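Local coordinates for protein putative modification methylase (Thermus thermophilus, PDB 2ZIE) that probably methylates cytosine at N4 in DNA, drawing the methyl group from S-adenosyl-L-methionine as a member of the N(4)/N(6)-methyltransferase family, at residues Arg23-Asp28 and Arg259-Glu264. Numbering follows the deposited sequence.
Sequences RLHVGD and RALGVE
The carbonyl O of Arg23 is met by two donors from one strand: Gly262 N forms a hydrogen bond of 2.8 Å with it, lying in the carbonyl plane, while Leu261 CA brings a CA-H to the same oxygen. His25 O repeats the pattern, accepting the N-H of Glu264 at 3.0 Å with Val263 CA close beside it. In the other direction, Arg23 N, His25 N and Gly27 N donate to Ala260 O, Gly262 O and Glu264 O, which completes the alternating scheme of a parallel pair. The His25 N bond, 2.9 Å long, reaches Gly262 O from 45° out of the carbonyl plane.

On one face of the sheet, Leu261 runs alongside Arg23 and sets CD1 over the centre of the guanidinium, 4.1 Å above its plane. A bend at chi3 (39°) turns the guanidinium forward along its strand, toward His25, where Arg23 NH1 gives a 2.8 Å hydrogen bond to His25 NE2. Accepting this bond is consistent with an unprotonated NE2, probably a neutral imidazole protonated on ND1. Phe36 meets the His25 ring edge to face, and Val263 packs on helix 29-34.

On the opposite face, Leu24, with CG anti to the backbone N (chi1 169°), lays CD1 on the backbone of Gly262, 3.3 Å from its C. Helix 267-280 packs against Leu24 and Val26 on this side.

Strand 22-26 sits between 259-264 and 286-289 in the Rossmann-like sheet of the methyltransferase. Both paired strands lead into residues that bind S-adenosyl-L-methionine: Glu264 at the end of one, and Asp28, whose OD2 caps Glu31 N at the start of a helix, two residues beyond the other. The final bond, from Gly27 N to Glu264 O, ties together the backbones that carry two residues of the cofactor site.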
loop_
_atom_site.group_PDB
_atom_site.type_symbol
_atom_site.label_atom_id
_atom_site.label_comp_id
_atom_site.label_asym_id
_atom_site.label_seq_id
_atom_site.Cartn_x
_atom_site.Cartn_y
_atom_site.Cartn_z
ATOM N N ARG A 23 -17.601 23.707 13.542
ATOM C CA ARG A 23 -16.600 24.269 14.435
ATOM C C ARG A 23 -15.169 23.798 14.168
ATOM O O ARG A 23 -14.934 22.635 13.853
ATOM C CB ARG A 23 -16.975 23.928 15.882
ATOM C CG ARG A 23 -18.293 24.522 16.381
ATOM C CD ARG A 23 -18.924 23.602 17.429
ATOM N NE ARG A 23 -17.917 23.009 18.313
ATOM C CZ ARG A 23 -18.037 21.816 18.900
ATOM N NH1 ARG A 23 -17.069 21.353 19.687
ATOM N NH2 ARG A 23 -19.123 21.078 18.695
ATOM N N LEU A 24 -14.215 24.711 14.312
ATOM C CA LEU A 24 -12.812 24.393 14.120
ATOM C C LEU A 24 -12.040 24.786 15.379
ATOM O O LEU A 24 -11.860 25.962 15.650
ATOM C CB LEU A 24 -12.266 25.150 12.913
ATOM C CG LEU A 24 -10.747 25.117 12.741
ATOM C CD1 LEU A 24 -10.231 23.690 12.844
ATOM C CD2 LEU A 24 -10.386 25.736 11.409
ATOM N N HIS A 25 -11.593 23.807 16.152
ATOM C CA HIS A 25 -10.852 24.096 17.375
ATOM C C HIS A 25 -9.365 24.240 17.119
ATOM O O HIS A 25 -8.748 23.371 16.501
ATOM C CB HIS A 25 -11.048 22.994 18.412
ATOM C CG HIS A 25 -12.466 22.812 18.845
ATOM N ND1 HIS A 25 -12.822 22.664 20.168
ATOM C CD2 HIS A 25 -13.610 22.711 18.131
ATOM C CE1 HIS A 25 -14.127 22.477 20.248
ATOM N NE2 HIS A 25 -14.629 22.501 19.027
ATOM N N VAL A 26 -8.789 25.333 17.611
ATOM C CA VAL A 26 -7.364 25.578 17.453
ATOM C C VAL A 26 -6.622 24.975 18.637
ATOM O O VAL A 26 -7.007 25.181 19.783
ATOM C CB VAL A 26 -7.066 27.070 17.396
ATOM C CG1 VAL A 26 -5.573 27.286 17.225
ATOM C CG2 VAL A 26 -7.842 27.706 16.249
ATOM N N GLY A 27 -5.568 24.217 18.358
ATOM C CA GLY A 27 -4.815 23.600 19.430
ATOM C C GLY A 27 -4.151 22.303 19.016
ATOM O O GLY A 27 -3.961 22.038 17.828
ATOM N N ASP A 28 -3.785 21.495 20.004
ATOM C CA ASP A 28 -3.145 20.218 19.738
ATOM C C ASP A 28 -4.196 19.135 19.579
ATOM O O ASP A 28 -4.981 18.875 20.497
ATOM C CB ASP A 28 -2.209 19.829 20.874
ATOM C CG ASP A 28 -1.634 18.441 20.691
ATOM O OD1 ASP A 28 -0.883 18.234 19.712
ATOM O OD2 ASP A 28 -1.940 17.553 21.515
ATOM N N ARG A 259 -22.143 17.828 9.438
ATOM C CA ARG A 259 -21.656 18.807 10.388
ATOM C C ARG A 259 -20.144 18.730 10.358
ATOM O O ARG A 259 -19.566 17.646 10.468
ATOM C CB ARG A 259 -22.168 18.506 11.785
ATOM C CG ARG A 259 -23.660 18.599 11.885
ATOM C CD ARG A 259 -24.119 18.214 13.264
ATOM N NE ARG A 259 -25.567 18.058 13.296
ATOM C CZ ARG A 259 -26.242 17.601 14.344
ATOM N NH1 ARG A 259 -25.595 17.254 15.455
ATOM N NH2 ARG A 259 -27.565 17.483 14.275
ATOM N N ALA A 260 -19.509 19.884 10.192
ATOM C CA ALA A 260 -18.063 19.949 10.132
ATOM C C ALA A 260 -17.455 20.185 11.500
ATOM O O ALA A 260 -17.925 21.022 12.260
ATOM C CB ALA A 260 -17.634 21.054 9.175
ATOM N N LEU A 261 -16.416 19.423 11.807
ATOM C CA LEU A 261 -15.701 19.551 13.061
ATOM C C LEU A 261 -14.212 19.396 12.757
ATOM O O LEU A 261 -13.784 18.381 12.220
ATOM C CB LEU A 261 -16.136 18.477 14.052
ATOM C CG LEU A 261 -15.364 18.514 15.378
ATOM C CD1 LEU A 261 -15.616 19.848 16.060
ATOM C CD2 LEU A 261 -15.781 17.366 16.278
ATOM N N GLY A 262 -13.423 20.405 13.095
ATOM C CA GLY A 262 -12.004 20.320 12.823
ATOM C C GLY A 262 -11.103 20.693 13.985
ATOM O O GLY A 262 -11.551 21.153 15.035
ATOM N N VAL A 263 -9.814 20.468 13.788
ATOM C CA VAL A 263 -8.813 20.792 14.785
ATOM C C VAL A 263 -7.605 21.192 13.977
ATOM O O VAL A 263 -7.172 20.439 13.109
ATOM C CB VAL A 263 -8.450 19.575 15.660
ATOM C CG1 VAL A 263 -7.353 19.949 16.642
ATOM C CG2 VAL A 263 -9.673 19.088 16.409
ATOM N N GLU A 264 -7.090 22.389 14.237
ATOM C CA GLU A 264 -5.913 22.888 13.537
ATOM C C GLU A 264 -4.935 23.465 14.552
ATOM O O GLU A 264 -5.311 24.271 15.406
ATOM C CB GLU A 264 -6.297 23.969 12.535
ATOM C CG GLU A 264 -5.594 23.834 11.193
ATOM C CD GLU A 264 -4.141 23.380 11.309
ATOM O OE1 GLU A 264 -3.900 22.200 11.664
ATOM O OE2 GLU A 264 -3.240 24.206 11.039
#